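Local coordinates for protein integral membrane indolylacetylinositol arabinosyltransferase EmbB (Mycolicibacterium smegmatis MC2 155, PDB 7BVC) that probably transfers arabinose units to the growing arabinan of mycobacterial arabinogalactan and is a membrane-embedded target of the drug ethambutol, at residues B[517-523]-B[628-633]; B[378-383]-B[699-703]. The contacts are given in a common frame with arbitrary orientation. Residue numbers count along the deposited sequence, not the author numbering.

In the fold
Both contacts belong to the membrane part of EmbB, a GT-C type glycosyltransferase, and their centres lie about 14 Å apart. Contact 2 joins helices 367-381 and 690-712, closing a long, largely helical span of chain; contact 1 is nested inside that span and joins two loops, one leading into helix 527-545 and the other following helix 608-625. The two touch directly where Trp632 CZ3 of contact 1 packs on Pro383 CB of contact 2 at 4.3 Å, and helix 690-712 also meets Ile523, Asn630 and Trp632. The Trp633 side chain of contact 1 comes to about 6 Å from bound ethambutol, near the drug's pocket but not in direct contact with it.

Contact 1 (B[517-523]-B[628-633]); sequences PTTDGAI and STNGWW
Two hydrogen bonds join these loops, both using backbone carbonyls as acceptors. Ser628 OG donates to Gly521 O at 3.2 Å, its chi1 near 180° (t), and Ile523 N donates to Thr629 O at 3.1 Å with an N-H...O angle of 150°. Neither segment is regular helix or strand. Thr519 and Asp520 are helical in phi/psi (-77/-30° and -65/-53°), Gly521 and Ala522 more extended (-102/102° and -118/-172°), as are Ser628 and Thr629 (-149/-177° and -80/174°). Segment 517-523 doubles back across 628-633: by CA, Pro517 is nearest Ser628 (4.8 Å), Thr519 nearest Gly631 (5.4 Å), and Ala522 returns to Thr629 (5.5 Å). Beside the Ile523-Thr629 bond, Ala522 CB packs on Thr629 O at 3.6 Å, and Ile523 CD1 reaches Ser628 O at 3.4 Å. Thr519 (chi1 m) places CG2 3.3 Å from Trp632 O and over one face of the Trp633 ring, 4.3 Å from Trp633 CE3. Asp520 (chi1 t) brings OD2 to the ring edge, 3.4 Å from Trp633 CZ2, while its carboxylate forms a salt bridge with Arg525. Asn630 ND2 is hydrogen-bonded to Ser705 OG of helix 690-712. This loop-loop junction of the GT-C membrane domain, burying 534 Å², is thus tied by one main-chain bond and one serine hydroxyl, with Ala522, Thr519, Thr629 and Ile523 packing around them and Trp633, near the ethambutol site, lying against Thr519 and Asp520.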
loop_
_atom_site.group_PDB
_atom_site.type_symbol
_atom_site.label_atom_id
_atom_site.label_comp_id
_atom_site.label_asym_id
_atom_site.label_seq_id
_atom_site.Cartn_x
_atom_site.Cartn_y
_atom_site.Cartn_z
ATOM N N PRO B 517 -3.977 -0.945 10.220
ATOM C CA PRO B 517 -5.089 -0.733 11.170
ATOM C C PRO B 517 -6.349 -0.219 10.481
ATOM O O PRO B 517 -6.783 0.926 10.652
ATOM C CB PRO B 517 -4.491 0.283 12.145
ATOM C CG PRO B 517 -3.576 1.098 11.294
ATOM C CD PRO B 517 -3.035 0.187 10.215
ATOM N N THR B 518 -6.960 -1.088 9.676
ATOM C CA THR B 518 -8.156 -0.729 8.924
ATOM C C THR B 518 -9.274 -1.730 9.182
ATOM O O THR B 518 -9.156 -2.586 10.065
ATOM C CB THR B 518 -7.850 -0.654 7.426
ATOM O OG1 THR B 518 -7.289 -1.896 6.987
ATOM C CG2 THR B 518 -6.866 0.472 7.135
ATOM N N THR B 519 -10.367 -1.627 8.424
ATOM C CA THR B 519 -11.478 -2.556 8.589
ATOM C C THR B 519 -11.188 -3.908 7.950
ATOM O O THR B 519 -11.671 -4.936 8.439
ATOM C CB THR B 519 -12.753 -1.951 7.995
ATOM O OG1 THR B 519 -13.019 -0.690 8.621
ATOM C CG2 THR B 519 -13.944 -2.868 8.222
ATOM N N ASP B 520 -10.393 -3.931 6.880
ATOM C CA ASP B 520 -10.066 -5.196 6.228
ATOM C C ASP B 520 -9.250 -6.091 7.153
ATOM O O ASP B 520 -9.610 -7.250 7.386
ATOM C CB ASP B 520 -9.321 -4.935 4.920
ATOM C CG ASP B 520 -9.282 -6.153 4.022
ATOM O OD1 ASP B 520 -8.456 -6.178 3.085
ATOM O OD2 ASP B 520 -10.079 -7.085 4.252
ATOM N N GLY B 521 -8.148 -5.573 7.686
ATOM C CA GLY B 521 -7.412 -6.278 8.717
ATOM C C GLY B 521 -7.699 -5.711 10.091
ATOM O O GLY B 521 -7.154 -4.672 10.468
ATOM N N ALA B 522 -8.545 -6.394 10.854
ATOM C CA ALA B 522 -9.018 -5.918 12.143
ATOM C C ALA B 522 -8.587 -6.886 13.240
ATOM O O ALA B 522 -7.802 -7.810 13.011
ATOM C CB ALA B 522 -10.535 -5.736 12.108
ATOM N N ILE B 523 -9.099 -6.659 14.452
ATOM C CA ILE B 523 -8.733 -7.503 15.587
ATOM C C ILE B 523 -9.128 -8.952 15.330
ATOM O O ILE B 523 -8.369 -9.882 15.631
ATOM C CB ILE B 523 -9.370 -6.961 16.880
ATOM C CG1 ILE B 523 -8.640 -5.704 17.348
ATOM C CG2 ILE B 523 -9.344 -8.008 17.977
ATOM C CD1 ILE B 523 -9.219 -5.108 18.604
ATOM N N SER B 628 -5.282 -3.248 16.619
ATOM C CA SER B 628 -6.036 -2.719 15.491
ATOM C C SER B 628 -7.435 -2.346 15.963
ATOM O O SER B 628 -7.763 -2.452 17.146
ATOM C CB SER B 628 -6.087 -3.729 14.344
ATOM O OG SER B 628 -6.641 -3.142 13.182
ATOM N N THR B 629 -8.264 -1.905 15.020
ATOM C CA THR B 629 -9.625 -1.501 15.331
ATOM C C THR B 629 -10.537 -2.721 15.448
ATOM O O THR B 629 -10.144 -3.857 15.173
ATOM C CB THR B 629 -10.160 -0.545 14.268
ATOM O OG1 THR B 629 -10.453 -1.274 13.071
ATOM C CG2 THR B 629 -9.136 0.531 13.957
ATOM N N ASN B 630 -11.777 -2.470 15.861
ATOM C CA ASN B 630 -12.755 -3.536 16.046
ATOM C C ASN B 630 -13.942 -3.347 15.108
ATOM O O ASN B 630 -15.096 -3.504 15.518
ATOM C CB ASN B 630 -13.223 -3.578 17.502
ATOM C CG ASN B 630 -13.960 -4.854 17.839
ATOM O OD1 ASN B 630 -13.661 -5.918 17.300
ATOM N ND2 ASN B 630 -14.937 -4.754 18.730
ATOM N N GLY B 631 -13.672 -2.998 13.856
ATOM C CA GLY B 631 -14.717 -2.679 12.897
ATOM C C GLY B 631 -15.086 -3.865 12.024
ATOM O O GLY B 631 -14.232 -4.678 11.666
ATOM N N TRP B 632 -16.368 -3.952 11.691
ATOM C CA TRP B 632 -16.897 -4.915 10.737
ATOM C C TRP B 632 -17.280 -4.178 9.456
ATOM O O TRP B 632 -17.080 -2.968 9.329
ATOM C CB TRP B 632 -18.066 -5.682 11.352
ATOM C CG TRP B 632 -17.730 -6.262 12.695
ATOM C CD1 TRP B 632 -17.832 -5.640 13.904
ATOM C CD2 TRP B 632 -17.223 -7.574 12.965
ATOM N NE1 TRP B 632 -17.428 -6.483 14.908
ATOM C CE2 TRP B 632 -17.049 -7.677 14.357
ATOM C CE3 TRP B 632 -16.902 -8.674 12.162
ATOM C CZ2 TRP B 632 -16.568 -8.834 14.964
ATOM C CZ3 TRP B 632 -16.427 -9.819 12.768
ATOM C CH2 TRP B 632 -16.264 -9.893 14.155
ATOM N N TRP B 633 -17.840 -4.909 8.491
ATOM C CA TRP B 633 -17.737 -4.448 7.106
ATOM C C TRP B 633 -18.758 -3.373 6.734
ATOM O O TRP B 633 -18.394 -2.216 6.502
ATOM C CB TRP B 633 -17.842 -5.643 6.157
ATOM C CG TRP B 633 -16.504 -6.154 5.732
ATOM C CD1 TRP B 633 -15.973 -7.381 5.999
ATOM C CD2 TRP B 633 -15.517 -5.443 4.980
ATOM N NE1 TRP B 633 -14.717 -7.481 5.452
ATOM C CE2 TRP B 633 -14.415 -6.303 4.821
ATOM C CE3 TRP B 633 -15.459 -4.163 4.421
ATOM C CZ2 TRP B 633 -13.269 -5.926 4.127
ATOM C CZ3 TRP B 633 -14.322 -3.791 3.734
ATOM C CH2 TRP B 633 -13.242 -4.669 3.592
#

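Contact 2 (B[378-383]-B[699-703]); sequences LGAWMP and VVVMM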
loop_
_atom_site.group_PDB
_atom_site.type_symbol
_atom_site.label_atom_id
_atom_site.label_comp_id
_atom_site.label_asym_id
_atom_site.label_seq_id
_atom_site.Cartn_x
_atom_site.Cartn_y
_atom_site.Cartn_z
ATOM N N LEU B 378 -13.615 -22.278 15.862
ATOM C CA LEU B 378 -14.584 -21.195 16.017
ATOM C C LEU B 378 -13.967 -19.847 15.662
ATOM O O LEU B 378 -14.559 -19.056 14.919
ATOM C CB LEU B 378 -15.121 -21.174 17.447
ATOM C CG LEU B 378 -16.360 -22.019 17.732
ATOM C CD1 LEU B 378 -16.886 -21.719 19.119
ATOM C CD2 LEU B 378 -17.425 -21.766 16.687
ATOM N N GLY B 379 -12.773 -19.566 16.188
ATOM C CA GLY B 379 -12.148 -18.277 15.953
ATOM C C GLY B 379 -11.751 -18.048 14.512
ATOM O O GLY B 379 -11.691 -16.902 14.060
ATOM N N ALA B 380 -11.468 -19.117 13.772
ATOM C CA ALA B 380 -11.153 -18.981 12.357
ATOM C C ALA B 380 -12.387 -19.005 11.467
ATOM O O ALA B 380 -12.327 -18.510 10.337
ATOM C CB ALA B 380 -10.189 -20.085 11.920
ATOM N N TRP B 381 -13.500 -19.563 11.944
ATOM C CA TRP B 381 -14.726 -19.595 11.158
ATOM C C TRP B 381 -15.580 -18.347 11.330
ATOM O O TRP B 381 -16.270 -17.950 10.386
ATOM C CB TRP B 381 -15.554 -20.826 11.536
ATOM C CG TRP B 381 -16.601 -21.172 10.531
ATOM C CD1 TRP B 381 -17.836 -20.612 10.407
ATOM C CD2 TRP B 381 -16.504 -22.162 9.501
ATOM N NE1 TRP B 381 -18.516 -21.189 9.363
ATOM C CE2 TRP B 381 -17.719 -22.145 8.791
ATOM C CE3 TRP B 381 -15.508 -23.060 9.112
ATOM C CZ2 TRP B 381 -17.963 -22.989 7.715
ATOM C CZ3 TRP B 381 -15.754 -23.897 8.046
ATOM C CH2 TRP B 381 -16.969 -23.857 7.359
ATOM N N MET B 382 -15.553 -17.724 12.511
ATOM C CA MET B 382 -16.474 -16.624 12.795
ATOM C C MET B 382 -16.317 -15.441 11.846
ATOM O O MET B 382 -17.307 -15.057 11.199
ATOM C CB MET B 382 -16.324 -16.204 14.260
ATOM C CG MET B 382 -17.024 -17.110 15.251
ATOM S SD MET B 382 -16.948 -16.457 16.927
ATOM C CE MET B 382 -18.005 -17.621 17.778
ATOM N N PRO B 383 -15.144 -14.814 11.710
ATOM C CA PRO B 383 -15.069 -13.566 10.944
ATOM C C PRO B 383 -14.984 -13.742 9.436
ATOM O O PRO B 383 -15.002 -12.735 8.720
ATOM C CB PRO B 383 -13.789 -12.923 11.482
ATOM C CG PRO B 383 -12.920 -14.078 11.757
ATOM C CD PRO B 383 -13.822 -15.175 12.260
ATOM N N VAL B 699 -12.496 -15.603 21.145
ATOM C CA VAL B 699 -13.864 -16.010 20.839
ATOM C C VAL B 699 -14.861 -15.238 21.697
ATOM O O VAL B 699 -15.889 -14.757 21.199
ATOM C CB VAL B 699 -14.022 -17.530 21.009
ATOM C CG1 VAL B 699 -15.471 -17.935 20.824
ATOM C CG2 VAL B 699 -13.142 -18.264 20.017
ATOM N N VAL B 700 -14.574 -15.099 22.993
ATOM C CA VAL B 700 -15.452 -14.335 23.875
ATOM C C VAL B 700 -15.491 -12.875 23.450
ATOM O O VAL B 700 -16.546 -12.228 23.490
ATOM C CB VAL B 700 -15.001 -14.492 25.339
ATOM C CG1 VAL B 700 -15.638 -13.430 26.217
ATOM C CG2 VAL B 700 -15.341 -15.881 25.850
ATOM N N VAL B 701 -14.347 -12.331 23.028
ATOM C CA VAL B 701 -14.308 -10.945 22.572
ATOM C C VAL B 701 -15.223 -10.752 21.369
ATOM O O VAL B 701 -16.008 -9.799 21.317
ATOM C CB VAL B 701 -12.861 -10.524 22.260
ATOM C CG1 VAL B 701 -12.841 -9.327 21.328
ATOM C CG2 VAL B 701 -12.119 -10.206 23.545
ATOM N N MET B 702 -15.150 -11.660 20.391
ATOM C CA MET B 702 -16.010 -11.547 19.213
ATOM C C MET B 702 -17.485 -11.665 19.583
ATOM O O MET B 702 -18.320 -10.871 19.121
ATOM C CB MET B 702 -15.643 -12.615 18.184
ATOM C CG MET B 702 -14.251 -12.487 17.602
ATOM S SD MET B 702 -13.958 -13.700 16.301
ATOM C CE MET B 702 -12.248 -14.122 16.609
ATOM N N MET B 703 -17.827 -12.661 20.406
ATOM C CA MET B 703 -19.223 -12.862 20.777
ATOM C C MET B 703 -19.783 -11.652 21.515
ATOM O O MET B 703 -20.898 -11.206 21.223
ATOM C CB MET B 703 -19.366 -14.124 21.624
ATOM C CG MET B 703 -19.089 -15.410 20.868
ATOM S SD MET B 703 -20.362 -15.771 19.647
ATOM C CE MET B 703 -21.813 -15.841 20.685
#
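Met382, Met702 and Val699 have the most surface buried here, 73, 66 and 55 Å² respectively. Met382, whose N is bonded to Leu378 O at 2.9 Å, extends with chi2 and chi3 both t; its CE reaches Val699 CG1 at 4.0 Å and Met703 SD at 3.5 Å, while its CB lies 4.0 Å from Met702 SD. Met702 points back across the interface: its CE packs on Gly379 O at 3.8 Å, and its SD also approaches Pro383 CD at 4.3 Å. Val699, one helical turn before Met703, lies against Gly379, with CG2 4.1 Å from Gly379 N. The CA atoms of Gly379 and Val699 are only 5.7 Å apart, against 8.2 Å for Met382 and Met702, so the backbones are closer at the glycine. Ser524 touches both Met702 and Pro383, and Met703 continues onto Trp276 of helix 264-279. The side-chain contacts are all apolar and the segments share no hydrogen bond, which implies that van der Waals packing of methionine and valine joins helices 367-381 and 690-712, in ranges predicted to be transmembrane.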